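Local coordinates for protein acetamidase (Bacillus halodurans, PDB 2II1) that probably hydrolyses carbon-nitrogen bonds, other than peptide bonds, in linear amides, and binds calcium ions, at residues I132-T137 against G153-T158; V30-K35 against A176-G181. All blocks are in the same frame, centred on the assembly; numbering follows the deposited sequence.

Contact 1 of 2, residues I132-T137 against G153-T158; sequences IGVIGT and GGNLDT. With CA (calcium ion), chain E.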
ATOM      1  N   ILE A 132     -12.033 -11.335   6.976  1.00 13.40           N
ATOM      2  CA  ILE A 132     -11.985 -11.371   8.426  1.00 13.04           C
ATOM      3  C   ILE A 132     -11.051 -10.272   8.996  1.00 11.23           C
ATOM      4  O   ILE A 132      -9.841 -10.256   8.709  1.00 11.29           O
ATOM      5  CB  ILE A 132     -11.415 -12.734   8.929  1.00 13.59           C
ATOM      6  CG1 ILE A 132     -12.172 -13.915   8.368  1.00 10.99           C
ATOM      7  CG2 ILE A 132     -11.478 -12.820  10.437  1.00  7.38           C
ATOM      8  CD1 ILE A 132     -11.374 -15.202   8.484  1.00 10.73           C
ATOM      9  N   GLY A 133     -11.589  -9.420   9.862  1.00  8.45           N
ATOM     10  CA  GLY A 133     -10.817  -8.308  10.407  1.00  9.09           C
ATOM     11  C   GLY A 133      -9.988  -8.644  11.642  1.00  8.40           C
ATOM     12  O   GLY A 133      -8.889  -8.113  11.825  1.00 12.54           O
ATOM     13  N   VAL A 134     -10.545  -9.469  12.509  1.00  8.70           N
ATOM     14  CA  VAL A 134      -9.940  -9.854  13.778  1.00 10.37           C
ATOM     15  C   VAL A 134      -9.759 -11.354  13.743  1.00  9.80           C
ATOM     16  O   VAL A 134     -10.736 -12.100  13.700  1.00 10.53           O
ATOM     17  CB  VAL A 134     -10.813  -9.470  15.000  1.00 11.35           C
ATOM     18  CG1 VAL A 134     -10.338 -10.193  16.253  1.00  7.36           C
ATOM     19  CG2 VAL A 134     -10.804  -7.973  15.206  1.00 13.58           C
ATOM     20  N   ILE A 135      -8.500 -11.775  13.691  1.00 10.71           N
ATOM     21  CA  ILE A 135      -8.137 -13.170  13.831  1.00 12.36           C
ATOM     22  C   ILE A 135      -6.841 -13.236  14.648  1.00 12.26           C
ATOM     23  O   ILE A 135      -5.887 -12.557  14.323  1.00 12.32           O
ATOM     24  CB  ILE A 135      -7.972 -13.845  12.444  1.00 10.96           C
ATOM     25  CG1 ILE A 135      -7.859 -15.375  12.606  1.00 16.25           C
ATOM     26  CG2 ILE A 135      -6.795 -13.255  11.688  1.00 17.87           C
ATOM     27  CD1 ILE A 135      -7.971 -16.136  11.323  1.00 13.63           C
ATOM     28  N   GLY A 136      -6.804 -14.048  15.709  1.00 11.71           N
ATOM     29  CA  GLY A 136      -5.631 -14.092  16.558  1.00 10.71           C
ATOM     30  C   GLY A 136      -5.583 -15.259  17.513  1.00 12.87           C
ATOM     31  O   GLY A 136      -6.603 -15.935  17.745  1.00 13.39           O
ATOM     32  N   THR A 137      -4.375 -15.513  18.015  1.00 11.17           N
ATOM     33  CA  THR A 137      -4.121 -16.486  19.084  1.00  9.85           C
ATOM     34  C   THR A 137      -3.786 -15.717  20.380  1.00 12.94           C
ATOM     35  O   THR A 137      -3.636 -14.488  20.364  1.00 10.89           O
ATOM     36  CB  THR A 137      -2.975 -17.449  18.674  1.00  9.22           C
ATOM     37  OG1 THR A 137      -1.775 -16.710  18.403  1.00 10.29           O
ATOM     38  CG2 THR A 137      -3.378 -18.260  17.422  1.00  7.89           C
ATOM     39  N   GLY A 153      -1.694 -11.591  16.072  1.00 12.46           N
ATOM     40  CA  GLY A 153      -2.798 -11.247  15.156  1.00 11.81           C
ATOM     41  C   GLY A 153      -3.653 -10.167  15.804  1.00 12.15           C
ATOM     42  O   GLY A 153      -3.157  -9.084  16.125  1.00 10.23           O
ATOM     43  N   GLY A 154      -4.927 -10.478  16.019  1.00 11.12           N
ATOM     44  CA  GLY A 154      -5.887  -9.511  16.519  1.00  9.75           C
ATOM     45  C   GLY A 154      -6.451  -8.630  15.406  1.00 11.07           C
ATOM     46  O   GLY A 154      -6.683  -9.115  14.294  1.00 10.43           O
ATOM     47  N   ASN A 155      -6.605  -7.335  15.691  1.00 10.81           N
ATOM     48  CA  ASN A 155      -7.290  -6.378  14.816  1.00 10.23           C
ATOM     49  C   ASN A 155      -6.408  -5.926  13.631  1.00 10.95           C
ATOM     50  O   ASN A 155      -5.901  -4.797  13.586  1.00  8.08           O
ATOM     51  CB  ASN A 155      -7.765  -5.204  15.646  1.00 11.97           C
ATOM     52  CG  ASN A 155      -8.879  -4.447  15.000  1.00 16.43           C
ATOM     53  OD1 ASN A 155      -9.451  -4.865  13.973  1.00  9.40           O
ATOM     54  ND2 ASN A 155      -9.190  -3.303  15.574  1.00 15.16           N
ATOM     55  N   LEU A 156      -6.209  -6.862  12.700  1.00 10.61           N
ATOM     56  CA  LEU A 156      -5.261  -6.697  11.578  1.00 14.16           C
ATOM     57  C   LEU A 156      -5.878  -5.908  10.430  1.00 15.18           C
ATOM     58  O   LEU A 156      -5.150  -5.285   9.651  1.00 18.04           O
ATOM     59  CB  LEU A 156      -4.803  -8.084  11.046  1.00 15.56           C
ATOM     60  CG  LEU A 156      -3.897  -8.956  11.935  1.00 13.05           C
ATOM     61  CD1 LEU A 156      -3.574 -10.325  11.357  1.00  8.52           C
ATOM     62  CD2 LEU A 156      -2.578  -8.254  12.260  1.00  7.53           C
ATOM     63  N   ASP A 157      -7.215  -5.964  10.319  1.00 11.54           N
ATOM     64  CA  ASP A 157      -7.944  -5.389   9.190  1.00 12.62           C
ATOM     65  C   ASP A 157      -7.188  -5.467   7.858  1.00 11.30           C
ATOM     66  O   ASP A 157      -6.910  -4.455   7.206  1.00 13.03           O
ATOM     67  CB  ASP A 157      -8.429  -3.974   9.535  1.00 12.92           C
ATOM     68  CG  ASP A 157      -9.459  -3.979  10.647  1.00 13.70           C
ATOM     69  OD1 ASP A 157     -10.214  -4.974  10.757  1.00 15.88           O
ATOM     70  OD2 ASP A 157      -9.530  -3.001  11.412  1.00 11.40           O
ATOM     71  N   THR A 158      -6.896  -6.707   7.460  1.00 13.83           N
ATOM     72  CA  THR A 158      -6.132  -7.021   6.255  1.00 11.50           C
ATOM     73  C   THR A 158      -7.089  -7.675   5.275  1.00 12.20           C
ATOM     74  O   THR A 158      -7.651  -8.753   5.547  1.00 11.13           O
ATOM     75  CB  THR A 158      -4.898  -7.923   6.632  1.00 11.26           C
ATOM     76  OG1 THR A 158      -3.998  -7.151   7.429  1.00 12.34           O
ATOM     77  CG2 THR A 158      -4.140  -8.458   5.429  1.00  9.36           C
TER
HETATM   78 CA    CA E 400     -11.264  -4.017  12.756  1.00 15.04          CA
HETATM   79  O   HOH W   1      -7.604  -8.878   9.156  1.00 11.47           O
HETATM   80  O   HOH W   2     -10.825  -1.905  13.672  1.00 14.95           O
HETATM   81  O   HOH W   3     -13.087  -2.849  11.597  1.00 22.75           O
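Asn155 sets its CG anti to the backbone N (chi1 -159°), and Asp157 sets its CG anti to the carbonyl carbon (chi1 -66°); the two torsions bring amide oxygen and carboxylate to one calcium ion. OD1 of Asn155 binds the ion at 2.3 Å, whereas Asp157 grips it with both OD1 and OD2. Two waters and Asp182 join them, and one of those waters also accepts a hydrogen bond from Asn155 ND2, which donates to Gly147 O as well and so fixes which end of the amide faces the metal. Backbone pairing carries the site. Ile135 and Gly154 form an antiparallel hydrogen-bonded pair, with Gly154 N to Ile135 O at 2.8 Å and Ile135 N to Gly154 O at 3.3 Å, each donor standing above the carbonyl plane it addresses. Where the chain leaves this pairing, through an inverse gamma turn centred on Asn155, the carbonyl of Gly133 takes over: Asp157 N reaches Gly133 O at 3.1 Å along a lone pair, Leu156 N adds a weak bond, and a water donates a third while tying Ile132 O to Thr158 N. Gly133 CA lies 3.4 Å from Asp157 OD1, and a beta carbon on it would clash with that oxygen. Val134 CG2 rests obliquely against Asn155 OD1 at 3.6 Å. An alanine in place of Asp157 would remove both carboxylate ligands and the acceptor for Asn278 ND2, and would probably weaken calcium binding. The anionic carboxylates of Asp157 and Asp182 come close together here, both on the ion, so the calcium probably offsets their mutual repulsion and keeps them ionised, while the Gly133 carbonyl fixes the backbone from which Asp157 reaches the metal.

Contact 2 of 2, residues V30-K35 against A176-G181; sequences VIFETK and ALLALG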
ATOM      1  N   VAL A  30     -13.328 -26.166  11.080  1.00 11.36           N
ATOM      2  CA  VAL A  30     -13.959 -25.418  12.184  1.00  9.67           C
ATOM      3  C   VAL A  30     -14.816 -24.292  11.641  1.00  9.71           C
ATOM      4  O   VAL A  30     -14.369 -23.529  10.796  1.00 10.76           O
ATOM      5  CB  VAL A  30     -12.933 -24.813  13.196  1.00 12.38           C
ATOM      6  CG1 VAL A  30     -13.666 -24.431  14.465  1.00  6.71           C
ATOM      7  CG2 VAL A  30     -11.827 -25.786  13.514  1.00 13.48           C
ATOM      8  N   ILE A  31     -16.041 -24.168  12.138  1.00 11.15           N
ATOM      9  CA  ILE A  31     -16.970 -23.108  11.688  1.00 11.65           C
ATOM     10  C   ILE A  31     -17.198 -22.110  12.828  1.00 13.35           C
ATOM     11  O   ILE A  31     -17.562 -22.517  13.935  1.00 11.41           O
ATOM     12  CB  ILE A  31     -18.325 -23.712  11.195  1.00 10.49           C
ATOM     13  CG1 ILE A  31     -18.103 -24.626   9.996  1.00 12.93           C
ATOM     14  CG2 ILE A  31     -19.357 -22.596  10.796  1.00 10.52           C
ATOM     15  CD1 ILE A  31     -19.190 -25.664   9.842  1.00 17.15           C
ATOM     16  N   PHE A  32     -16.945 -20.819  12.570  1.00 12.73           N
ATOM     17  CA  PHE A  32     -17.058 -19.768  13.581  1.00 11.44           C
ATOM     18  C   PHE A  32     -18.225 -18.908  13.159  1.00 10.49           C
ATOM     19  O   PHE A  32     -18.175 -18.314  12.086  1.00 13.90           O
ATOM     20  CB  PHE A  32     -15.802 -18.863  13.622  1.00 11.91           C
ATOM     21  CG  PHE A  32     -14.595 -19.476  14.264  1.00 10.73           C
ATOM     22  CD1 PHE A  32     -13.853 -20.430  13.603  1.00 10.16           C
ATOM     23  CD2 PHE A  32     -14.157 -19.047  15.508  1.00 11.08           C
ATOM     24  CE1 PHE A  32     -12.735 -20.995  14.192  1.00  7.24           C
ATOM     25  CE2 PHE A  32     -13.021 -19.583  16.098  1.00 13.07           C
ATOM     26  CZ  PHE A  32     -12.311 -20.573  15.437  1.00 13.22           C
ATOM     27  N   GLU A  33     -19.279 -18.843  13.964  1.00 12.12           N
ATOM     28  CA  GLU A  33     -20.339 -17.832  13.793  1.00  9.32           C
ATOM     29  C   GLU A  33     -19.931 -16.565  14.546  1.00 11.54           C
ATOM     30  O   GLU A  33     -19.515 -16.644  15.697  1.00  8.75           O
ATOM     31  CB  GLU A  33     -21.687 -18.348  14.313  1.00 12.44           C
ATOM     32  N   THR A  34     -20.067 -15.404  13.903  1.00 13.74           N
ATOM     33  CA  THR A  34     -19.565 -14.138  14.450  1.00 16.07           C
ATOM     34  C   THR A  34     -20.654 -13.060  14.596  1.00 16.64           C
ATOM     35  O   THR A  34     -21.609 -13.026  13.839  1.00 19.83           O
ATOM     36  CB  THR A  34     -18.424 -13.545  13.534  1.00 15.27           C
ATOM     37  OG1 THR A  34     -19.017 -12.939  12.383  1.00 25.44           O
ATOM     38  CG2 THR A  34     -17.408 -14.635  13.090  1.00 15.85           C
ATOM     39  N   LYS A  35     -20.504 -12.171  15.570  1.00 17.31           N
ATOM     40  CA  LYS A  35     -21.322 -10.957  15.576  1.00 17.99           C
ATOM     41  C   LYS A  35     -20.495  -9.851  14.908  1.00 16.88           C
ATOM     42  O   LYS A  35     -19.263  -9.992  14.760  1.00 16.80           O
ATOM     43  CB  LYS A  35     -21.701 -10.567  16.992  1.00 18.92           C
ATOM     44  CG  LYS A  35     -22.258 -11.691  17.828  1.00 21.37           C
ATOM     45  CD  LYS A  35     -22.822 -11.124  19.097  1.00 23.45           C
ATOM     46  CE  LYS A  35     -23.638 -12.127  19.885  1.00 24.80           C
ATOM     47  NZ  LYS A  35     -23.583 -11.730  21.311  1.00 21.11           N
ATOM     48  N   ALA A 176      -2.924 -22.961  21.458  1.00 13.20           N
ATOM     49  CA  ALA A 176      -3.055 -21.729  20.607  1.00 13.46           C
ATOM     50  C   ALA A 176      -4.108 -20.736  21.105  1.00 13.39           C
ATOM     51  O   ALA A 176      -3.785 -19.578  21.361  1.00 11.27           O
ATOM     52  CB  ALA A 176      -3.320 -22.088  19.142  1.00  9.41           C
ATOM     53  N   LEU A 177      -5.351 -21.215  21.203  1.00 14.41           N
ATOM     54  CA  LEU A 177      -6.537 -20.430  21.593  1.00 13.63           C
ATOM     55  C   LEU A 177      -6.873 -19.377  20.551  1.00 11.28           C
ATOM     56  O   LEU A 177      -6.625 -18.179  20.745  1.00 10.32           O
ATOM     57  CB  LEU A 177      -6.401 -19.804  22.975  1.00 14.15           C
ATOM     58  CG  LEU A 177      -6.083 -20.794  24.105  1.00 12.67           C
ATOM     59  CD1 LEU A 177      -5.848 -20.002  25.351  1.00 10.61           C
ATOM     60  CD2 LEU A 177      -7.165 -21.822  24.308  1.00  8.14           C
ATOM     61  N   LEU A 178      -7.455 -19.869  19.459  1.00  8.30           N
ATOM     62  CA  LEU A 178      -7.812 -19.093  18.266  1.00  9.77           C
ATOM     63  C   LEU A 178      -9.216 -18.493  18.433  1.00 10.40           C
ATOM     64  O   LEU A 178     -10.107 -19.146  18.917  1.00  9.94           O
ATOM     65  CB  LEU A 178      -7.800 -19.990  17.006  1.00  7.83           C
ATOM     66  CG  LEU A 178      -8.091 -19.379  15.637  1.00 10.58           C
ATOM     67  CD1 LEU A 178      -7.135 -18.236  15.268  1.00  3.91           C
ATOM     68  CD2 LEU A 178      -8.065 -20.444  14.531  1.00 11.37           C
ATOM     69  N   ALA A 179      -9.369 -17.240  18.034  1.00 11.26           N
ATOM     70  CA  ALA A 179     -10.631 -16.509  18.142  1.00 12.11           C
ATOM     71  C   ALA A 179     -10.706 -15.627  16.892  1.00 12.55           C
ATOM     72  O   ALA A 179      -9.675 -15.205  16.378  1.00 13.44           O
ATOM     73  CB  ALA A 179     -10.642 -15.637  19.434  1.00 11.24           C
ATOM     74  N   LEU A 180     -11.899 -15.389  16.371  1.00 13.63           N
ATOM     75  CA  LEU A 180     -12.011 -14.540  15.195  1.00 11.75           C
ATOM     76  C   LEU A 180     -13.337 -13.836  15.148  1.00 12.00           C
ATOM     77  O   LEU A 180     -14.284 -14.220  15.823  1.00 10.91           O
ATOM     78  CB  LEU A 180     -11.732 -15.300  13.896  1.00 17.00           C
ATOM     79  CG  LEU A 180     -12.777 -16.262  13.337  1.00 11.75           C
ATOM     80  CD1 LEU A 180     -14.004 -15.520  12.770  1.00 19.54           C
ATOM     81  CD2 LEU A 180     -12.114 -17.128  12.303  1.00 12.96           C
ATOM     82  N   GLY A 181     -13.378 -12.779  14.357  1.00 11.59           N
ATOM     83  CA  GLY A 181     -14.506 -11.882  14.373  1.00 13.71           C
ATOM     84  C   GLY A 181     -14.356 -10.786  13.352  1.00 14.28           C
ATOM     85  O   GLY A 181     -13.495 -10.843  12.469  1.00 16.52           O
TER
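Leu180 and Phe32 carry this contact; the leucine side chain stands in the crowded position between backbone N and carbonyl carbon (chi1 75°), raised toward strand 28-34. From there its CD2 lies over one face of the Phe32 ring, 4.1 Å from the centroid and 18° off the ring normal, a CH-pi contact displaced toward the rim; CG sits over the same face, 3.8 Å from Phe32 CD2. CD1 lies beside Phe32 CB and meets Thr34 CG2 at 3.5 Å, the leucine and threonine side chains crossing at about a right angle. Thr34 has its CG2 anti to the carbonyl carbon, which presents the methyl to the leucine, while its OG1 makes a weak hydrogen bond to Gly201 O. This end is the tight one: here Gly181 CA also comes within 4.2 Å of Thr34 CG2. Packing loosens toward the beginnings of both segments. Leu178 CD2 comes no nearer than 4.3 Å to Phe32 CZ, and the Leu178 carbonyl O lies at the ring edge, near the ring plane, 4.1 Å from CE2 of Phe32. No hydrogen bond joins the two segments, whose axes approach to 7.3 Å and cross at -45°. Glu33, modelled only to CB, and Lys35 start away from segment 176-181 and are partly exposed, so solvent is nearer on that side. Phe32 also packs on Leu5 and Leu205 of the neighbouring strands 3-5 and 201-210, which places its ring inside an apolar layer. Two separate sheets, packed face to face through apolar side chains with their strands crossing at an angle, are the arrangement of a beta sandwich.

In the fold
Contacts 1 and 2 have their centres about 11 Å apart and meet on strand 176-184. Strand 131-136 runs antiparallel beside it, with Val134 O facing Gly181 N at 2.8 Å and Gly136 O facing Ala179 N at 3.1 Å, both probable hydrogen bonds. Contact 1 therefore pairs strands within this sheet, while contact 2 ties the sheet to the one that holds strand 28-34. Along the chain the order is 30-35, 132-137, 153-158, 176-181, so contact 1 falls wholly between the two halves of contact 2. Strand 176-184 runs on from the apolar interface into Asp182 and His184, linking the packed core directly to the calcium sites.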